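Local coordinates for protein KLLA0C04147p (Kluyveromyces lactis, PDB 5H2D) that binds ergosterol through its C-terminal OSBP-related lipid-binding domain, the part described here, and probably transfers sterols between membranes, at residues A[206-211]-A[220-225]; A[250-255]-A[271-276]. All coordinates share one frame; numbering follows the deposited sequence.

Interaction 1 (A[206-211]-A[220-225]); sequences PNNQVV and VDNYGD. With ERG (ergosterol), chain B.
Tyr-223 and Asn-207 face each other across the hairpin, CG of the tyrosine set between its backbone N and carbonyl carbon (chi1 72°) and CG of Asn-207 anti to its carbonyl carbon. Asn-207 CB lies over one face of the tyrosine ring, a CH-pi contact 3.7 Å from the centroid and offset toward the rim. Gln-209 adopts the same first torsion as Tyr-223 and then extends alongside Asp-221, its NE2 donating to the anti lone pair of Asp-221 OD2 at 3.0 Å; that oxygen also accepts from Arg-244 N. Tyr-223 OH is hydrogen-bonded to Asp-179. An alanine in place of Tyr-223 would probably leave Asn-207 CB without its aromatic surface and Asp-179 without the hydroxyl. Antiparallel backbone bonds, including Asp-221 N to Gln-209 O at 2.8 Å, hold the hairpin strands together. On the face toward ergosterol, Asn-208 ND2 donates in the carbonyl plane to Asn-222 OD1 (2.8 Å), their amide planes nearly perpendicular. Asn-208 OD1 accepts from His-182 and lies 3.7 Å from sterol C9, whereas Val-210 CG2 packs 3.7 Å from sterol C21. The Asn-208 amide thus has protein partners at both ends; it and the valines Val-210 and Val-220 touch the sterol by packing, while Lys-205 hydrogen-bonds it.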
ATOM      1  N   PRO A 206      -2.202   8.798   6.029  1.00 13.53           N
ATOM      2  CA  PRO A 206      -1.511  10.010   6.490  1.00 13.59           C
ATOM      3  C   PRO A 206      -0.613  10.584   5.402  1.00 13.65           C
ATOM      4  O   PRO A 206      -0.308   9.948   4.393  1.00 14.03           O
ATOM      5  CB  PRO A 206      -0.695   9.506   7.683  1.00 14.00           C
ATOM      6  CG  PRO A 206      -0.399   8.062   7.321  1.00 13.95           C
ATOM      7  CD  PRO A 206      -1.675   7.582   6.674  1.00 13.05           C
ATOM      8  N   ASN A 207      -0.189  11.826   5.619  1.00 12.71           N
ATOM      9  CA  ASN A 207       0.798  12.449   4.754  1.00 12.23           C
ATOM     10  C   ASN A 207       2.198  11.903   5.031  1.00 12.23           C
ATOM     11  O   ASN A 207       2.486  11.372   6.104  1.00 12.19           O
ATOM     12  CB  ASN A 207       0.813  13.961   4.963  1.00 12.87           C
ATOM     13  CG  ASN A 207      -0.559  14.551   4.905  1.00 19.06           C
ATOM     14  OD1 ASN A 207      -1.318  14.272   3.985  1.00 15.71           O
ATOM     15  ND2 ASN A 207      -0.908  15.349   5.917  1.00 24.72           N
ATOM     16  N   ASN A 208       3.082  12.048   4.045  1.00 11.80           N
ATOM     17  CA  ASN A 208       4.499  11.789   4.258  1.00 12.30           C
ATOM     18  C   ASN A 208       5.294  13.002   3.810  1.00 13.30           C
ATOM     19  O   ASN A 208       4.835  13.809   3.003  1.00 13.10           O
ATOM     20  CB  ASN A 208       5.009  10.546   3.491  1.00 12.27           C
ATOM     21  CG  ASN A 208       3.894   9.736   2.887  1.00 12.58           C
ATOM     22  OD1 ASN A 208       3.580   9.895   1.707  1.00 12.58           O
ATOM     23  ND2 ASN A 208       3.287   8.855   3.692  1.00 11.89           N
ATOM     24  N   GLN A 209       6.506  13.129   4.334  1.00 13.11           N
ATOM     25  CA  GLN A 209       7.382  14.178   3.845  1.00 14.25           C
ATOM     26  C   GLN A 209       8.819  13.714   3.967  1.00 15.60           C
ATOM     27  O   GLN A 209       9.151  12.883   4.816  1.00 15.24           O
ATOM     28  CB  GLN A 209       7.176  15.492   4.608  1.00 15.64           C
ATOM     29  CG  GLN A 209       7.438  15.358   6.093  1.00 17.44           C
ATOM     30  CD  GLN A 209       7.235  16.655   6.860  1.00 22.03           C
ATOM     31  OE1 GLN A 209       7.129  17.730   6.274  1.00 23.51           O
ATOM     32  NE2 GLN A 209       7.179  16.551   8.183  1.00 22.05           N
ATOM     33  N   VAL A 210       9.669  14.256   3.105  1.00 12.69           N
ATOM     34  CA  VAL A 210      11.112  14.104   3.258  1.00 13.38           C
ATOM     35  C   VAL A 210      11.618  15.392   3.885  1.00 16.09           C
ATOM     36  O   VAL A 210      11.424  16.473   3.322  1.00 15.66           O
ATOM     37  CB  VAL A 210      11.808  13.822   1.917  1.00 14.45           C
ATOM     38  CG1 VAL A 210      13.309  13.754   2.116  1.00 14.50           C
ATOM     39  CG2 VAL A 210      11.304  12.499   1.322  1.00 13.26           C
ATOM     40  N   VAL A 211      12.204  15.278   5.078  1.00 15.18           N
ATOM     41  CA  VAL A 211      12.809  16.415   5.768  1.00 15.19           C
ATOM     42  C   VAL A 211      14.296  16.139   5.969  1.00 16.83           C
ATOM     43  O   VAL A 211      14.812  15.105   5.539  1.00 17.09           O
ATOM     44  CB  VAL A 211      12.104  16.702   7.109  1.00 19.76           C
ATOM     45  CG1 VAL A 211      10.662  17.122   6.871  1.00 22.05           C
ATOM     46  CG2 VAL A 211      12.152  15.494   8.018  1.00 22.19           C
ATOM     47  N   VAL A 220      12.544  10.148   5.979  1.00 14.95           N
ATOM     48  CA  VAL A 220      11.121  10.008   5.685  1.00 15.06           C
ATOM     49  C   VAL A 220      10.328  10.154   6.978  1.00 15.97           C
ATOM     50  O   VAL A 220      10.576   9.447   7.964  1.00 18.18           O
ATOM     51  CB  VAL A 220      10.820   8.653   5.020  1.00 12.65           C
ATOM     52  CG1 VAL A 220       9.336   8.564   4.730  1.00 15.02           C
ATOM     53  CG2 VAL A 220      11.626   8.459   3.756  1.00 14.14           C
ATOM     54  N   ASP A 221       9.355  11.053   6.970  1.00 14.31           N
ATOM     55  CA  ASP A 221       8.466  11.277   8.099  1.00 15.87           C
ATOM     56  C   ASP A 221       7.031  11.086   7.636  1.00 16.70           C
ATOM     57  O   ASP A 221       6.662  11.492   6.531  1.00 20.56           O
ATOM     58  CB  ASP A 221       8.650  12.690   8.671  1.00 17.89           C
ATOM     59  CG  ASP A 221       7.703  12.991   9.813  1.00 25.23           C
ATOM     60  OD1 ASP A 221       7.459  12.083  10.633  1.00 27.81           O
ATOM     61  OD2 ASP A 221       7.212  14.138   9.880  1.00 29.35           O
ATOM     62  N   ASN A 222       6.227  10.462   8.474  1.00 14.86           N
ATOM     63  CA  ASN A 222       4.802  10.342   8.229  1.00 14.63           C
ATOM     64  C   ASN A 222       4.067  11.122   9.309  1.00 15.56           C
ATOM     65  O   ASN A 222       4.444  11.076  10.480  1.00 17.68           O
ATOM     66  CB  ASN A 222       4.394   8.867   8.205  1.00 15.03           C
ATOM     67  CG  ASN A 222       5.128   8.100   7.132  1.00 14.21           C
ATOM     68  OD1 ASN A 222       4.860   8.283   5.945  1.00 14.68           O
ATOM     69  ND2 ASN A 222       6.087   7.262   7.531  1.00 13.53           N
ATOM     70  N   TYR A 223       3.056  11.885   8.910  1.00 15.82           N
ATOM     71  CA  TYR A 223       2.443  12.818   9.846  1.00 18.60           C
ATOM     72  C   TYR A 223       0.988  13.046   9.470  1.00 16.90           C
ATOM     73  O   TYR A 223       0.578  12.819   8.332  1.00 15.29           O
ATOM     74  CB  TYR A 223       3.199  14.154   9.864  1.00 17.69           C
ATOM     75  CG  TYR A 223       2.997  14.986   8.614  1.00 17.27           C
ATOM     76  CD1 TYR A 223       3.781  14.790   7.481  1.00 16.92           C
ATOM     77  CD2 TYR A 223       2.011  15.964   8.567  1.00 16.04           C
ATOM     78  CE1 TYR A 223       3.594  15.557   6.335  1.00 15.64           C
ATOM     79  CE2 TYR A 223       1.809  16.730   7.435  1.00 17.26           C
ATOM     80  CZ  TYR A 223       2.603  16.527   6.323  1.00 17.90           C
ATOM     81  OH  TYR A 223       2.391  17.295   5.197  1.00 22.47           O
ATOM     82  N   GLY A 224       0.223  13.533  10.438  1.00 21.03           N
ATOM     83  CA  GLY A 224      -1.151  13.928  10.213  1.00 22.04           C
ATOM     84  C   GLY A 224      -2.134  13.061  10.977  1.00 18.08           C
ATOM     85  O   GLY A 224      -1.784  12.077  11.625  1.00 20.43           O
ATOM     86  N   ASP A 225      -3.391  13.473  10.900  1.00 21.43           N
ATOM     87  CA  ASP A 225      -4.468  12.770  11.571  1.00 17.45           C
ATOM     88  C   ASP A 225      -5.208  11.868  10.592  1.00 20.76           C
ATOM     89  O   ASP A 225      -5.391  12.215   9.422  1.00 23.15           O
ATOM     90  CB  ASP A 225      -5.445  13.754  12.216  1.00 22.43           C
ATOM     91  CG  ASP A 225      -4.802  14.568  13.321  1.00 26.48           C
ATOM     92  OD1 ASP A 225      -4.149  13.971  14.203  1.00 25.22           O
ATOM     93  OD2 ASP A 225      -4.941  15.809  13.305  1.00 36.62           O
TER
HETATM   94  C1  ERG B1301       3.361   5.621   1.684  1.00  9.20           C
HETATM   95  C2  ERG B1301       2.427   4.441   1.940  1.00  9.76           C
HETATM   96  C3  ERG B1301       1.325   4.508   0.915  1.00 10.84           C
HETATM   97  C4  ERG B1301       1.907   4.426  -0.497  1.00 11.30           C
HETATM   98  C5  ERG B1301       2.947   5.390  -0.719  1.00 10.61           C
HETATM   99  C6  ERG B1301       3.112   5.917  -1.993  1.00 10.14           C
HETATM  100  C7  ERG B1301       4.144   6.812  -2.318  1.00 11.51           C
HETATM  101  C8  ERG B1301       5.076   7.209  -1.355  1.00  9.91           C
HETATM  102  C9  ERG B1301       4.816   6.869   0.005  1.00 10.00           C
HETATM  103  C10 ERG B1301       3.946   5.611   0.265  1.00 10.36           C
HETATM  104  C11 ERG B1301       6.098   6.908   0.941  1.00 11.85           C
HETATM  105  C12 ERG B1301       7.052   8.060   0.609  1.00 11.14           C
HETATM  106  C13 ERG B1301       7.396   7.980  -0.893  1.00 10.89           C
HETATM  107  C14 ERG B1301       6.060   8.236  -1.627  1.00  9.71           C
HETATM  108  C15 ERG B1301       6.521   8.410  -3.060  1.00 11.42           C
HETATM  109  C16 ERG B1301       7.865   9.183  -2.935  1.00 10.00           C
HETATM  110  C17 ERG B1301       8.180   9.189  -1.414  1.00 10.55           C
HETATM  111  C18 ERG B1301       8.081   6.651  -1.284  1.00 10.93           C
HETATM  112  C19 ERG B1301       4.875   4.376   0.098  1.00 10.28           C
HETATM  113  C20 ERG B1301       9.712   9.215  -1.214  1.00 11.72           C
HETATM  114  C21 ERG B1301      10.157   9.141   0.242  1.00 13.03           C
HETATM  115  C22 ERG B1301      10.188  10.533  -1.810  1.00 12.25           C
HETATM  116  C23 ERG B1301      11.054  10.545  -3.031  1.00 13.49           C
HETATM  117  C24 ERG B1301      11.491  11.880  -3.631  1.00 12.13           C
HETATM  118  C25 ERG B1301      12.964  11.768  -4.045  1.00 13.74           C
HETATM  119  C26 ERG B1301      13.798  11.483  -2.790  1.00 15.98           C
HETATM  120  C27 ERG B1301      13.498  13.065  -4.674  1.00 16.98           C
HETATM  121  C28 ERG B1301      10.594  12.135  -4.827  1.00 11.57           C
HETATM  122  O1  ERG B1301       0.356   3.421   1.131  1.00 12.53           O

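Interaction 2 (A[250-255]-A[271-276])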
ATOM      1  N   SER A 250      13.711  13.506  15.897  1.00 43.33           N
ATOM      2  CA  SER A 250      13.635  12.070  15.652  1.00 45.49           C
ATOM      3  C   SER A 250      12.594  11.404  16.543  1.00 44.43           C
ATOM      4  O   SER A 250      12.921  10.543  17.364  1.00 50.15           O
ATOM      5  CB  SER A 250      15.000  11.410  15.864  1.00 46.17           C
ATOM      6  OG  SER A 250      15.827  11.574  14.720  1.00 48.62           O
ATOM      7  N   ALA A 251      11.342  11.814  16.372  1.00 44.21           N
ATOM      8  CA  ALA A 251      10.204  11.212  17.052  1.00 39.90           C
ATOM      9  C   ALA A 251       9.337  10.509  16.015  1.00 41.62           C
ATOM     10  O   ALA A 251       8.867  11.137  15.059  1.00 44.18           O
ATOM     11  CB  ALA A 251       9.395  12.265  17.814  1.00 44.02           C
ATOM     12  N   TYR A 252       9.127   9.211  16.210  1.00 35.94           N
ATOM     13  CA  TYR A 252       8.333   8.373  15.317  1.00 27.16           C
ATOM     14  C   TYR A 252       6.979   8.054  15.940  1.00 22.06           C
ATOM     15  O   TYR A 252       6.434   6.968  15.772  1.00 17.88           O
ATOM     16  CB  TYR A 252       9.103   7.101  14.982  1.00 25.11           C
ATOM     17  CG  TYR A 252      10.249   7.342  14.023  1.00 26.32           C
ATOM     18  CD1 TYR A 252      11.407   7.999  14.428  1.00 31.95           C
ATOM     19  CD2 TYR A 252      10.167   6.922  12.709  1.00 22.13           C
ATOM     20  CE1 TYR A 252      12.449   8.223  13.542  1.00 31.96           C
ATOM     21  CE2 TYR A 252      11.191   7.140  11.829  1.00 23.80           C
ATOM     22  CZ  TYR A 252      12.331   7.788  12.240  1.00 25.29           C
ATOM     23  OH  TYR A 252      13.346   7.992  11.328  1.00 24.86           O
ATOM     24  N   GLU A 253       6.420   9.009  16.674  1.00 24.42           N
ATOM     25  CA  GLU A 253       5.330   8.698  17.583  1.00 23.97           C
ATOM     26  C   GLU A 253       3.991   8.603  16.867  1.00 19.54           C
ATOM     27  O   GLU A 253       3.681   9.387  15.962  1.00 20.56           O
ATOM     28  CB  GLU A 253       5.263   9.748  18.688  1.00 29.06           C
ATOM     29  CG  GLU A 253       6.555   9.827  19.479  1.00 37.57           C
ATOM     30  CD  GLU A 253       6.539  10.925  20.515  1.00 46.36           C
ATOM     31  OE1 GLU A 253       5.434  11.417  20.838  1.00 46.48           O
ATOM     32  OE2 GLU A 253       7.632  11.295  20.999  1.00 48.32           O
ATOM     33  N   VAL A 254       3.200   7.619  17.276  1.00 17.79           N
ATOM     34  CA  VAL A 254       1.825   7.484  16.818  1.00 18.80           C
ATOM     35  C   VAL A 254       0.976   7.095  18.021  1.00 18.99           C
ATOM     36  O   VAL A 254       1.428   6.349  18.894  1.00 19.25           O
ATOM     37  CB  VAL A 254       1.702   6.459  15.668  1.00 17.56           C
ATOM     38  CG1 VAL A 254       2.123   5.072  16.133  1.00 17.76           C
ATOM     39  CG2 VAL A 254       0.287   6.467  15.077  1.00 17.28           C
ATOM     40  N   LYS A 255      -0.235   7.646  18.088  1.00 18.12           N
ATOM     41  CA  LYS A 255      -1.191   7.337  19.144  1.00 20.74           C
ATOM     42  C   LYS A 255      -2.581   7.324  18.535  1.00 20.60           C
ATOM     43  O   LYS A 255      -2.836   7.998  17.537  1.00 20.45           O
ATOM     44  CB  LYS A 255      -1.186   8.358  20.300  1.00 25.35           C
ATOM     45  CG  LYS A 255       0.105   9.112  20.517  1.00 33.48           C
ATOM     46  CD  LYS A 255      -0.015  10.047  21.730  1.00 30.67           C
ATOM     47  CE  LYS A 255      -1.185  11.007  21.590  1.00 36.22           C
ATOM     48  NZ  LYS A 255      -0.964  12.024  20.519  1.00 41.16           N
ATOM     49  N   GLY A 271       2.730   4.019  20.160  1.00 17.22           N
ATOM     50  CA  GLY A 271       4.058   3.467  20.011  1.00 17.66           C
ATOM     51  C   GLY A 271       4.842   4.313  19.027  1.00 17.15           C
ATOM     52  O   GLY A 271       4.557   5.490  18.834  1.00 19.72           O
ATOM     53  N   ARG A 272       5.835   3.686  18.419  1.00 16.83           N
ATOM     54  CA  ARG A 272       6.629   4.325  17.382  1.00 18.39           C
ATOM     55  C   ARG A 272       6.411   3.537  16.101  1.00 16.14           C
ATOM     56  O   ARG A 272       6.591   2.317  16.088  1.00 18.47           O
ATOM     57  CB  ARG A 272       8.104   4.391  17.788  1.00 21.48           C
ATOM     58  CG  ARG A 272       8.304   5.113  19.130  1.00 28.38           C
ATOM     59  CD  ARG A 272       9.754   5.486  19.376  1.00 32.27           C
ATOM     60  NE  ARG A 272      10.076   6.790  18.801  1.00 38.56           N
ATOM     61  CZ  ARG A 272      11.299   7.176  18.455  1.00 38.40           C
ATOM     62  NH1 ARG A 272      12.326   6.351  18.613  1.00 42.32           N
ATOM     63  NH2 ARG A 272      11.494   8.381  17.939  1.00 39.12           N
ATOM     64  N   TRP A 273       5.972   4.223  15.051  1.00 16.79           N
ATOM     65  CA  TRP A 273       5.563   3.494  13.851  1.00 16.91           C
ATOM     66  C   TRP A 273       6.731   2.876  13.098  1.00 18.56           C
ATOM     67  O   TRP A 273       6.493   2.148  12.126  1.00 16.94           O
ATOM     68  CB  TRP A 273       4.725   4.389  12.917  1.00 16.16           C
ATOM     69  CG  TRP A 273       5.282   5.754  12.578  1.00 18.75           C
ATOM     70  CD1 TRP A 273       4.917   6.955  13.133  1.00 16.48           C
ATOM     71  CD2 TRP A 273       6.273   6.056  11.588  1.00 16.74           C
ATOM     72  NE1 TRP A 273       5.633   7.983  12.553  1.00 16.80           N
ATOM     73  CE2 TRP A 273       6.476   7.455  11.609  1.00 17.92           C
ATOM     74  CE3 TRP A 273       7.022   5.277  10.692  1.00 14.91           C
ATOM     75  CZ2 TRP A 273       7.391   8.089  10.775  1.00 16.17           C
ATOM     76  CZ3 TRP A 273       7.928   5.910   9.861  1.00 13.93           C
ATOM     77  CH2 TRP A 273       8.105   7.306   9.910  1.00 15.18           C
ATOM     78  N   ASN A 274       7.975   3.108  13.516  1.00 18.42           N
ATOM     79  CA  ASN A 274       9.099   2.356  12.979  1.00 17.59           C
ATOM     80  C   ASN A 274       9.512   1.192  13.877  1.00 19.64           C
ATOM     81  O   ASN A 274      10.529   0.551  13.603  1.00 19.47           O
ATOM     82  CB  ASN A 274      10.297   3.283  12.735  1.00 15.17           C
ATOM     83  CG  ASN A 274      10.866   3.851  14.005  1.00 22.23           C
ATOM     84  OD1 ASN A 274      10.154   4.030  14.998  1.00 19.83           O
ATOM     85  ND2 ASN A 274      12.160   4.156  13.984  1.00 25.53           N
ATOM     86  N   GLU A 275       8.728   0.878  14.917  1.00 17.08           N
ATOM     87  CA  GLU A 275       9.159  -0.115  15.895  1.00 18.51           C
ATOM     88  C   GLU A 275       8.032  -1.007  16.410  1.00 18.35           C
ATOM     89  O   GLU A 275       8.038  -2.210  16.152  1.00 17.70           O
ATOM     90  CB  GLU A 275       9.847   0.574  17.073  1.00 24.21           C
ATOM     91  CG  GLU A 275      10.466  -0.394  18.068  1.00 27.52           C
ATOM     92  CD  GLU A 275      11.256   0.314  19.158  1.00 39.65           C
ATOM     93  OE1 GLU A 275      11.167   1.562  19.252  1.00 38.52           O
ATOM     94  OE2 GLU A 275      11.965  -0.380  19.920  1.00 44.23           O
ATOM     95  N   SER A 276       7.074  -0.458  17.151  1.00 17.54           N
ATOM     96  CA  SER A 276       6.059  -1.322  17.745  1.00 18.47           C
ATOM     97  C   SER A 276       4.905  -0.472  18.249  1.00 16.42           C
ATOM     98  O   SER A 276       5.064   0.721  18.528  1.00 18.39           O
ATOM     99  CB  SER A 276       6.633  -2.162  18.892  1.00 21.58           C
ATOM    100  OG  SER A 276       7.060  -1.338  19.961  1.00 22.26           O
TER
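Tyr-252 and Trp-273 meet at the open end of the beta hairpin formed by 253-259 and 265-272, with Trp-273 in the tight turn that a classic beta bulge closes: Glu-275 and Ser-276 both face Arg-272. Tyr-252 O accepts from Trp-273 N at 2.9 Å, nearly along the C=O axis. Further along the hairpin, Val-254 and Gly-271 satisfy each other's backbone: Val-254 N donates to Gly-271 O, and Gly-271 N returns a bond to Val-254 O. Within the bulge, Arg-272 O takes two donors, Glu-275 N and Ser-276 N, while Arg-272 N gives to Ser-276 O. A CB on Gly-271 would clash with that same Ser-276 oxygen. The Arg-272 chain bends at chi3 (88°), and its NH2 reaches Ser-250 O at 2.7 Å, though the bond is weak. The same NH2 lies at the edge of the Tyr-252 ring, in its plane, with the guanidinium turned almost perpendicular to it. Tyr-252 OH has a weak hydrogen bond to Gln-219. The Asn-274 amide stacks on one face of Tyr-252, planes 12° apart, with ND2 over the ring centre. Trp-273 also packs on Phe-241 and Val-107. Tyr-252 CD2 sits over the indole face, displaced toward its rim, 3.5 Å from Trp-273 CH2.

How the interactions relate
Following the chain from the N terminus, past the helices and the strands up to 199-203, strand 207-211 leads by a short connection to strand 219-230, and interaction 1 closes this loop. Strand 236-241 follows, and only then does the chain reach 250-255, run up strand 253-259 and come back on 265-272, where interaction 2 closes the hairpin of 253-259 and 265-272. The loops lie in series, neither nesting nor crossing, their contact centres about 12 Å apart. Strand 236-241 pairs with both 219-230 and 253-259, linking the hairpins through backbone. Side chains also bridge them directly: Trp-273 CH2 packs 3.1 Å from Asn-222 ND2, connecting interaction 2 to a strand that borders the sterol pocket.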